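Local structure of DNA polymerase III beta subunit (Streptococcus pyogenes, 2AVT) at residues A274-T285 against V303-E313; S323-P331 against F350-T358. The protein probably forms a ring-shaped dimer that encircles DNA and slides along it, holding the replicative polymerase on its template during chromosome replication. One frame throughout, in Å; residues are numbered along the deposited sequence.

Contact 1: residues A274-T285 against V303-E313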
loop_
_atom_site.group_PDB
_atom_site.type_symbol
_atom_site.label_atom_id
_atom_site.label_comp_id
_atom_site.label_asym_id
_atom_site.label_seq_id
_atom_site.Cartn_x
_atom_site.Cartn_y
_atom_site.Cartn_z
ATOM N N ALA A 274 6.701 -14.643 -19.588
ATOM C CA ALA A 274 6.028 -14.740 -20.878
ATOM C C ALA A 274 4.522 -14.782 -20.670
ATOM O O ALA A 274 3.773 -14.065 -21.333
ATOM C CB ALA A 274 6.487 -15.990 -21.614
ATOM N N MET A 275 4.087 -15.623 -19.740
ATOM C CA MET A 275 2.673 -15.773 -19.440
ATOM C C MET A 275 2.065 -14.509 -18.836
ATOM O O MET A 275 0.869 -14.258 -18.993
ATOM C CB MET A 275 2.461 -16.947 -18.487
ATOM C CG MET A 275 2.855 -18.288 -19.074
ATOM S SD MET A 275 1.973 -18.636 -20.604
ATOM C CE MET A 275 3.202 -18.155 -21.811
ATOM N N GLU A 276 2.875 -13.721 -18.137
ATOM C CA GLU A 276 2.366 -12.489 -17.544
ATOM C C GLU A 276 1.983 -11.514 -18.663
ATOM O O GLU A 276 0.991 -10.796 -18.553
ATOM C CB GLU A 276 3.409 -11.879 -16.593
ATOM C CG GLU A 276 3.648 -12.745 -15.350
ATOM C CD GLU A 276 4.757 -12.231 -14.444
ATOM O OE1 GLU A 276 5.746 -11.679 -14.961
ATOM O OE2 GLU A 276 4.647 -12.405 -13.212
ATOM N N ARG A 277 2.756 -11.509 -19.748
ATOM C CA ARG A 277 2.461 -10.643 -20.882
ATOM C C ARG A 277 1.204 -11.148 -21.573
ATOM O O ARG A 277 0.379 -10.364 -22.045
ATOM C CB ARG A 277 3.597 -10.657 -21.897
ATOM C CG ARG A 277 4.911 -10.148 -21.393
ATOM C CD ARG A 277 5.910 -10.129 -22.529
ATOM N NE ARG A 277 7.271 -10.017 -22.025
ATOM C CZ ARG A 277 7.939 -11.015 -21.459
ATOM N NH1 ARG A 277 7.377 -12.206 -21.336
ATOM N NH2 ARG A 277 9.157 -10.809 -20.986
ATOM N N ALA A 278 1.074 -12.467 -21.644
ATOM C CA ALA A 278 -0.080 -13.082 -22.276
ATOM C C ALA A 278 -1.338 -12.676 -21.528
ATOM O O ALA A 278 -2.390 -12.467 -22.131
ATOM C CB ALA A 278 0.067 -14.600 -22.272
ATOM N N PHE A 279 -1.221 -12.560 -20.209
ATOM C CA PHE A 279 -2.351 -12.183 -19.372
ATOM C C PHE A 279 -2.779 -10.737 -19.617
ATOM O O PHE A 279 -3.968 -10.429 -19.609
ATOM C CB PHE A 279 -2.005 -12.369 -17.893
ATOM C CG PHE A 279 -3.135 -12.038 -16.962
ATOM C CD1 PHE A 279 -4.338 -12.722 -17.044
ATOM C CD2 PHE A 279 -3.000 -11.040 -16.014
ATOM C CE1 PHE A 279 -5.387 -12.414 -16.195
ATOM C CE2 PHE A 279 -4.041 -10.725 -15.161
ATOM C CZ PHE A 279 -5.239 -11.413 -15.250
ATOM N N LEU A 280 -1.810 -9.853 -19.839
ATOM C CA LEU A 280 -2.117 -8.445 -20.079
ATOM C C LEU A 280 -3.027 -8.224 -21.285
ATOM O O LEU A 280 -3.630 -7.158 -21.426
ATOM C CB LEU A 280 -0.828 -7.635 -20.259
ATOM C CG LEU A 280 -0.015 -7.418 -18.979
ATOM C CD1 LEU A 280 1.251 -6.637 -19.294
ATOM C CD2 LEU A 280 -0.866 -6.679 -17.952
ATOM N N ILE A 281 -3.135 -9.228 -22.150
ATOM C CA ILE A 281 -3.983 -9.102 -23.329
ATOM C C ILE A 281 -5.221 -9.981 -23.219
ATOM O O ILE A 281 -6.330 -9.555 -23.550
ATOM C CB ILE A 281 -3.214 -9.478 -24.609
ATOM C CG1 ILE A 281 -1.966 -8.605 -24.736
ATOM C CG2 ILE A 281 -4.113 -9.316 -25.825
ATOM C CD1 ILE A 281 -2.240 -7.123 -24.680
ATOM N N SER A 282 -5.031 -11.205 -22.740
ATOM C CA SER A 282 -6.137 -12.140 -22.596
ATOM C C SER A 282 -7.108 -11.655 -21.526
ATOM O O SER A 282 -8.297 -11.987 -21.553
ATOM C CB SER A 282 -5.611 -13.529 -22.208
ATOM O OG SER A 282 -5.168 -13.558 -20.861
ATOM N N ASN A 283 -6.596 -10.871 -20.584
ATOM C CA ASN A 283 -7.421 -10.359 -19.499
ATOM C C ASN A 283 -8.448 -9.354 -20.019
ATOM O O ASN A 283 -9.487 -9.133 -19.392
ATOM C CB ASN A 283 -6.536 -9.712 -18.426
ATOM C CG ASN A 283 -7.281 -9.458 -17.133
ATOM O OD1 ASN A 283 -7.914 -10.359 -16.582
ATOM N ND2 ASN A 283 -7.205 -8.231 -16.639
ATOM N N ALA A 284 -8.153 -8.756 -21.171
ATOM C CA ALA A 284 -9.056 -7.785 -21.776
ATOM C C ALA A 284 -10.384 -8.461 -22.064
ATOM O O ALA A 284 -11.451 -7.910 -21.786
ATOM C CB ALA A 284 -8.454 -7.237 -23.066
ATOM N N THR A 285 -10.309 -9.667 -22.615
ATOM C CA THR A 285 -11.499 -10.442 -22.952
ATOM C C THR A 285 -11.824 -11.461 -21.867
ATOM O O THR A 285 -11.010 -12.327 -21.551
ATOM C CB THR A 285 -11.311 -11.194 -24.280
ATOM O OG1 THR A 285 -11.212 -10.250 -25.354
ATOM C CG2 THR A 285 -12.479 -12.140 -24.528
ATOM N N VAL A 303 -1.970 -14.870 -28.235
ATOM C CA VAL A 303 -3.184 -14.312 -27.664
ATOM C C VAL A 303 -3.718 -13.327 -28.686
ATOM O O VAL A 303 -2.946 -12.614 -29.330
ATOM C CB VAL A 303 -2.909 -13.563 -26.344
ATOM C CG1 VAL A 303 -4.197 -12.947 -25.821
ATOM C CG2 VAL A 303 -2.335 -14.520 -25.314
ATOM N N ASN A 304 -5.031 -13.291 -28.852
ATOM C CA ASN A 304 -5.604 -12.366 -29.814
ATOM C C ASN A 304 -6.878 -11.731 -29.293
ATOM O O ASN A 304 -7.937 -12.358 -29.289
ATOM C CB ASN A 304 -5.894 -13.080 -31.133
ATOM C CG ASN A 304 -6.103 -12.110 -32.277
ATOM O OD1 ASN A 304 -6.893 -11.169 -32.171
ATOM N ND2 ASN A 304 -5.394 -12.329 -33.381
ATOM N N SER A 305 -6.769 -10.486 -28.843
ATOM C CA SER A 305 -7.923 -9.759 -28.336
ATOM C C SER A 305 -8.400 -8.803 -29.420
ATOM O O SER A 305 -7.709 -7.845 -29.770
ATOM C CB SER A 305 -7.560 -8.977 -27.071
ATOM O OG SER A 305 -7.288 -9.851 -25.988
ATOM N N PRO A 306 -9.587 -9.070 -29.979
ATOM C CA PRO A 306 -10.209 -8.270 -31.035
ATOM C C PRO A 306 -10.183 -6.752 -30.818
ATOM O O PRO A 306 -10.169 -5.988 -31.783
ATOM C CB PRO A 306 -11.624 -8.837 -31.091
ATOM C CG PRO A 306 -11.380 -10.294 -30.833
ATOM C CD PRO A 306 -10.414 -10.252 -29.666
ATOM N N GLU A 307 -10.167 -6.312 -29.564
ATOM C CA GLU A 307 -10.146 -4.878 -29.278
ATOM C C GLU A 307 -8.764 -4.278 -29.029
ATOM O O GLU A 307 -8.269 -3.484 -29.833
ATOM C CB GLU A 307 -11.039 -4.551 -28.074
ATOM C CG GLU A 307 -10.897 -3.105 -27.581
ATOM C CD GLU A 307 -11.843 -2.756 -26.437
ATOM O OE1 GLU A 307 -11.798 -3.438 -25.388
ATOM O OE2 GLU A 307 -12.629 -1.792 -26.583
ATOM N N VAL A 308 -8.151 -4.662 -27.912
ATOM C CA VAL A 308 -6.849 -4.132 -27.514
ATOM C C VAL A 308 -5.628 -4.551 -28.333
ATOM O O VAL A 308 -4.797 -3.709 -28.671
ATOM C CB VAL A 308 -6.567 -4.432 -26.015
ATOM C CG1 VAL A 308 -7.588 -3.720 -25.140
ATOM C CG2 VAL A 308 -6.617 -5.929 -25.758
ATOM N N GLY A 309 -5.498 -5.836 -28.650
ATOM C CA GLY A 309 -4.338 -6.252 -29.423
ATOM C C GLY A 309 -4.073 -7.740 -29.562
ATOM O O GLY A 309 -4.965 -8.567 -29.373
ATOM N N LYS A 310 -2.829 -8.076 -29.895
ATOM C CA LYS A 310 -2.419 -9.464 -30.095
ATOM C C LYS A 310 -1.066 -9.775 -29.469
ATOM O O LYS A 310 -0.266 -8.874 -29.212
ATOM C CB LYS A 310 -2.344 -9.775 -31.594
ATOM C CG LYS A 310 -3.686 -9.819 -32.306
ATOM C CD LYS A 310 -3.492 -9.810 -33.816
ATOM C CE LYS A 310 -2.447 -10.830 -34.246
ATOM N NZ LYS A 310 -2.232 -10.799 -35.722
ATOM N N VAL A 311 -0.815 -11.065 -29.248
ATOM C CA VAL A 311 0.444 -11.526 -28.671
ATOM C C VAL A 311 1.008 -12.724 -29.431
ATOM O O VAL A 311 0.348 -13.756 -29.565
ATOM C CB VAL A 311 0.282 -11.961 -27.198
ATOM C CG1 VAL A 311 1.629 -12.381 -26.640
ATOM C CG2 VAL A 311 -0.292 -10.834 -26.376
ATOM N N ASN A 312 2.235 -12.567 -29.921
ATOM C CA ASN A 312 2.953 -13.607 -30.651
ATOM C C ASN A 312 4.340 -13.672 -30.017
ATOM O O ASN A 312 5.177 -12.797 -30.245
ATOM C CB ASN A 312 3.070 -13.239 -32.135
ATOM C CG ASN A 312 4.044 -14.135 -32.892
ATOM O OD1 ASN A 312 5.245 -14.155 -32.605
ATOM N ND2 ASN A 312 3.529 -14.878 -33.867
ATOM N N GLU A 313 4.588 -14.708 -29.222
ATOM C CA GLU A 313 5.872 -14.820 -28.548
ATOM C C GLU A 313 6.515 -16.207 -28.567
ATOM O O GLU A 313 5.910 -17.190 -28.143
ATOM C CB GLU A 313 5.714 -14.357 -27.098
ATOM C CG GLU A 313 7.014 -14.228 -26.332
ATOM C CD GLU A 313 6.791 -13.845 -24.883
ATOM O OE1 GLU A 313 6.073 -12.852 -24.628
ATOM O OE2 GLU A 313 7.336 -14.533 -23.996
#
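The helix bearing Ile281 packs on the beta hairpin of Val303 and Val311, with its 274-282 segment 8.0 Å from strand 303-305 at 20° and 8.3 Å from strand 309-313 at 160°, so that its axis runs nearly along both hairpin arms. Ile281 is the residue that straddles the two. Its CG2, anti to the backbone N, leans over one arm and meets Val303 CG1 at 3.6 Å, while its CG1 presses on Val311 CG2 of the other arm at 3.2 Å, tighter than ordinary van der Waals contact. The second methyl of Val303, CG2, lies 3.9 Å from Ala278 CB. Near the hairpin turn, Ala284 CB rests 3.5 Å from Val308 CG2. Polar contact is sparse. Ser305 OG donates to Ile281 O (2.6 Å), coming from above the carbonyl plane, while Ala284 N reaches the same oxygen from the opposite face. At the far end, Arg277 NH1 and Glu313 OE2 form a long salt bridge (3.5 Å) with no N-H directed at the oxygen, whose exact placement is doubtful. Ser111 of the second subunit is hydrogen-bonded to Glu313 OE1, and residues 309-313 pair antiparallel with a strand of that subunit, continuing the sheet across the dimer interface. The chemistry implies an apolar seam fastened by one cross-segment hydrogen bond, while Arg277-Glu313 probably contributes through charge alone.

Contact 2: residues S323-P331 against F350-T358; sequences SDLTISFNP and FLSPVRPFT
Ile327 and Leu325 project from an edge strand of one antiparallel sheet of the C-terminal domain onto a second sheet, where Phe350 and Phe357 flank a type I beta turn, Ser352 to Arg355, that begins as an ST turn. The packed side is made of apolar side chains, with backbone carbonyls at its border. Ile327 splits its branches: CG2 lies 3.8 Å from Phe350 CE2, while CD1, carried outward by an extended chain, approaches Phe357 CD1 at 3.9 Å. Deeper along the strand, Phe357 CZ sits over one face of the Phe329 ring, displaced toward its rim; the planes are 56° apart, an oblique pair. Phe329 and Phe357 each hold CG between the backbone N and the carbonyl carbon, which turns the two rings toward each other between the sheets. Leu325 sets CD2 against Phe350 CB (3.5 Å) and CD1 against Pro353 CG (3.5 Å), a tight fit although Pro353 itself is exposed. The looser, solvent side is the turn, where Ser352 OG accepts from Val354 N. No direct hydrogen bond joins the two segments here; instead one water accepts from Ser328 N at 3.1 Å and donates to Pro353 O at 2.6 Å.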
loop_
_atom_site.group_PDB
_atom_site.type_symbol
_atom_site.label_atom_id
_atom_site.label_comp_id
_atom_site.label_asym_id
_atom_site.label_seq_id
_atom_site.Cartn_x
_atom_site.Cartn_y
_atom_site.Cartn_z
ATOM N N SER A 323 4.972 -35.794 -29.005
ATOM C CA SER A 323 4.325 -35.254 -30.193
ATOM C C SER A 323 4.001 -33.767 -30.112
ATOM O O SER A 323 3.963 -33.173 -29.029
ATOM C CB SER A 323 3.038 -36.029 -30.470
ATOM O OG SER A 323 2.163 -35.957 -29.358
ATOM N N ASP A 324 3.771 -33.175 -31.279
ATOM C CA ASP A 324 3.425 -31.768 -31.376
ATOM C C ASP A 324 2.059 -31.584 -30.727
ATOM O O ASP A 324 1.288 -32.537 -30.606
ATOM C CB ASP A 324 3.368 -31.349 -32.845
ATOM C CG ASP A 324 4.730 -31.372 -33.508
ATOM O OD1 ASP A 324 5.555 -32.235 -33.138
ATOM O OD2 ASP A 324 4.977 -30.537 -34.404
ATOM N N LEU A 325 1.758 -30.357 -30.312
ATOM C CA LEU A 325 0.483 -30.083 -29.666
ATOM C C LEU A 325 0.173 -28.595 -29.580
ATOM O O LEU A 325 1.069 -27.757 -29.475
ATOM C CB LEU A 325 0.471 -30.679 -28.253
ATOM C CG LEU A 325 -0.810 -30.484 -27.439
ATOM C CD1 LEU A 325 -1.949 -31.252 -28.090
ATOM C CD2 LEU A 325 -0.599 -30.966 -26.017
ATOM N N THR A 326 -1.113 -28.279 -29.634
ATOM C CA THR A 326 -1.585 -26.911 -29.525
ATOM C C THR A 326 -2.598 -26.960 -28.403
ATOM O O THR A 326 -3.553 -27.731 -28.471
ATOM C CB THR A 326 -2.294 -26.446 -30.802
ATOM O OG1 THR A 326 -1.357 -26.400 -31.884
ATOM C CG2 THR A 326 -2.907 -25.061 -30.591
ATOM N N ILE A 327 -2.389 -26.169 -27.357
ATOM C CA ILE A 327 -3.332 -26.177 -26.248
ATOM C C ILE A 327 -3.645 -24.765 -25.742
ATOM O O ILE A 327 -2.803 -23.865 -25.792
ATOM C CB ILE A 327 -2.815 -27.088 -25.093
ATOM C CG1 ILE A 327 -3.913 -27.280 -24.044
ATOM C CG2 ILE A 327 -1.566 -26.499 -24.478
ATOM C CD1 ILE A 327 -3.638 -28.400 -23.058
ATOM N N SER A 328 -4.879 -24.577 -25.285
ATOM C CA SER A 328 -5.335 -23.283 -24.790
ATOM C C SER A 328 -5.790 -23.390 -23.343
ATOM O O SER A 328 -6.524 -24.306 -22.979
ATOM C CB SER A 328 -6.496 -22.769 -25.650
ATOM O OG SER A 328 -6.056 -22.422 -26.951
ATOM N N PHE A 329 -5.380 -22.426 -22.530
ATOM C CA PHE A 329 -5.723 -22.435 -21.118
ATOM C C PHE A 329 -5.695 -21.012 -20.551
ATOM O O PHE A 329 -5.113 -20.107 -21.145
ATOM C CB PHE A 329 -4.707 -23.305 -20.379
ATOM C CG PHE A 329 -3.277 -22.899 -20.633
ATOM C CD1 PHE A 329 -2.662 -21.936 -19.849
ATOM C CD2 PHE A 329 -2.562 -23.452 -21.681
ATOM C CE1 PHE A 329 -1.359 -21.528 -20.107
ATOM C CE2 PHE A 329 -1.261 -23.047 -21.943
ATOM C CZ PHE A 329 -0.661 -22.083 -21.152
ATOM N N ASN A 330 -6.324 -20.814 -19.400
ATOM C CA ASN A 330 -6.326 -19.500 -18.772
ATOM C C ASN A 330 -4.948 -19.260 -18.152
ATOM O O ASN A 330 -4.586 -19.899 -17.174
ATOM C CB ASN A 330 -7.408 -19.433 -17.696
ATOM C CG ASN A 330 -7.392 -18.120 -16.937
ATOM O OD1 ASN A 330 -6.487 -17.861 -16.147
ATOM N ND2 ASN A 330 -8.392 -17.277 -17.184
ATOM N N PRO A 331 -4.169 -18.325 -18.715
ATOM C CA PRO A 331 -2.817 -17.961 -18.265
ATOM C C PRO A 331 -2.617 -17.724 -16.757
ATOM O O PRO A 331 -1.611 -18.164 -16.190
ATOM C CB PRO A 331 -2.506 -16.711 -19.083
ATOM C CG PRO A 331 -3.305 -16.901 -20.326
ATOM C CD PRO A 331 -4.612 -17.441 -19.807
ATOM N N PHE A 350 1.905 -32.889 -21.063
ATOM C CA PHE A 350 0.607 -32.729 -21.723
ATOM C C PHE A 350 0.068 -34.021 -22.331
ATOM O O PHE A 350 0.827 -34.895 -22.754
ATOM C CB PHE A 350 0.676 -31.730 -22.885
ATOM C CG PHE A 350 1.237 -30.382 -22.534
ATOM C CD1 PHE A 350 2.606 -30.152 -22.555
ATOM C CD2 PHE A 350 0.387 -29.315 -22.267
ATOM C CE1 PHE A 350 3.116 -28.884 -22.325
ATOM C CE2 PHE A 350 0.893 -28.047 -22.035
ATOM C CZ PHE A 350 2.258 -27.832 -22.067
ATOM N N LEU A 351 -1.257 -34.114 -22.383
ATOM C CA LEU A 351 -1.941 -35.232 -23.014
ATOM C C LEU A 351 -2.580 -34.632 -24.263
ATOM O O LEU A 351 -1.870 -34.243 -25.196
ATOM C CB LEU A 351 -3.023 -35.820 -22.108
ATOM C CG LEU A 351 -2.542 -36.955 -21.202
ATOM C CD1 LEU A 351 -3.728 -37.613 -20.509
ATOM C CD2 LEU A 351 -1.798 -37.980 -22.050
ATOM N N SER A 352 -3.908 -34.533 -24.273
ATOM C CA SER A 352 -4.628 -33.975 -25.421
ATOM C C SER A 352 -4.999 -32.513 -25.182
ATOM O O SER A 352 -4.936 -32.018 -24.056
ATOM C CB SER A 352 -5.909 -34.773 -25.688
ATOM O OG SER A 352 -6.994 -34.269 -24.922
ATOM N N PRO A 353 -5.400 -31.802 -26.246
ATOM C CA PRO A 353 -5.783 -30.392 -26.136
ATOM C C PRO A 353 -6.863 -30.141 -25.087
ATOM O O PRO A 353 -6.956 -29.046 -24.543
ATOM C CB PRO A 353 -6.263 -30.058 -27.547
ATOM C CG PRO A 353 -5.398 -30.933 -28.403
ATOM C CD PRO A 353 -5.429 -32.245 -27.651
ATOM N N VAL A 354 -7.673 -31.157 -24.801
ATOM C CA VAL A 354 -8.751 -31.019 -23.829
ATOM C C VAL A 354 -8.505 -31.775 -22.519
ATOM O O VAL A 354 -9.428 -32.000 -21.737
ATOM C CB VAL A 354 -10.099 -31.486 -24.442
ATOM C CG1 VAL A 354 -11.240 -31.217 -23.476
ATOM C CG2 VAL A 354 -10.351 -30.761 -25.752
ATOM N N ARG A 355 -7.264 -32.173 -22.270
ATOM C CA ARG A 355 -6.964 -32.881 -21.031
ATOM C C ARG A 355 -6.071 -32.047 -20.124
ATOM O O ARG A 355 -5.251 -31.253 -20.587
ATOM C CB ARG A 355 -6.287 -34.229 -21.316
ATOM C CG ARG A 355 -7.171 -35.239 -22.041
ATOM C CD ARG A 355 -8.560 -35.303 -21.419
ATOM N NE ARG A 355 -9.393 -36.324 -22.049
ATOM C CZ ARG A 355 -9.287 -37.629 -21.811
ATOM N NH1 ARG A 355 -8.384 -38.077 -20.947
ATOM N NH2 ARG A 355 -10.078 -38.489 -22.441
ATOM N N PRO A 356 -6.237 -32.201 -18.811
ATOM C CA PRO A 356 -5.421 -31.446 -17.860
ATOM C C PRO A 356 -3.940 -31.759 -18.034
ATOM O O PRO A 356 -3.563 -32.923 -18.182
ATOM C CB PRO A 356 -5.953 -31.915 -16.513
ATOM C CG PRO A 356 -7.398 -32.172 -16.808
ATOM C CD PRO A 356 -7.337 -32.900 -18.126
ATOM N N PHE A 357 -3.108 -30.722 -18.042
ATOM C CA PHE A 357 -1.668 -30.902 -18.166
ATOM C C PHE A 357 -1.029 -30.665 -16.800
ATOM O O PHE A 357 -1.431 -29.760 -16.069
ATOM C CB PHE A 357 -1.085 -29.956 -19.227
ATOM C CG PHE A 357 -1.318 -28.493 -18.960
ATOM C CD1 PHE A 357 -2.507 -27.887 -19.334
ATOM C CD2 PHE A 357 -0.330 -27.713 -18.380
ATOM C CE1 PHE A 357 -2.702 -26.530 -19.141
ATOM C CE2 PHE A 357 -0.518 -26.356 -18.186
ATOM C CZ PHE A 357 -1.704 -25.764 -18.566
ATOM N N THR A 358 -0.045 -31.494 -16.458
ATOM C CA THR A 358 0.619 -31.405 -15.160
ATOM C C THR A 358 1.948 -30.673 -15.169
ATOM O O THR A 358 2.651 -30.618 -16.182
ATOM C CB THR A 358 0.887 -32.801 -14.571
ATOM O OG1 THR A 358 1.816 -33.495 -15.411
ATOM C CG2 THR A 358 -0.404 -33.598 -14.470
HETATM O O HOH W 1 -7.163 -26.672 -25.598
#

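Contacts 1 and 2 work the two margins of one four-stranded antiparallel sheet in the C-terminal domain: within this chain, strand 309-314 is outermost at contact 1 and strand 325-329 at contact 2. Their centres are about 18 Å apart, and they touch where Pro331 CG meets Ser282 OG at 3.9 Å. Val290, on the strand between, is shared, being packed by Ala278 and Val303 from contact 1 and by Phe329 from contact 2. Their surroundings differ: the first margin is extended by the second subunit, whereas no other chain of the assembly reaches the second, which faces the larger sheet of its own chain. One sheet thus carries internal packing at both margins, and at the first also continues into the second subunit.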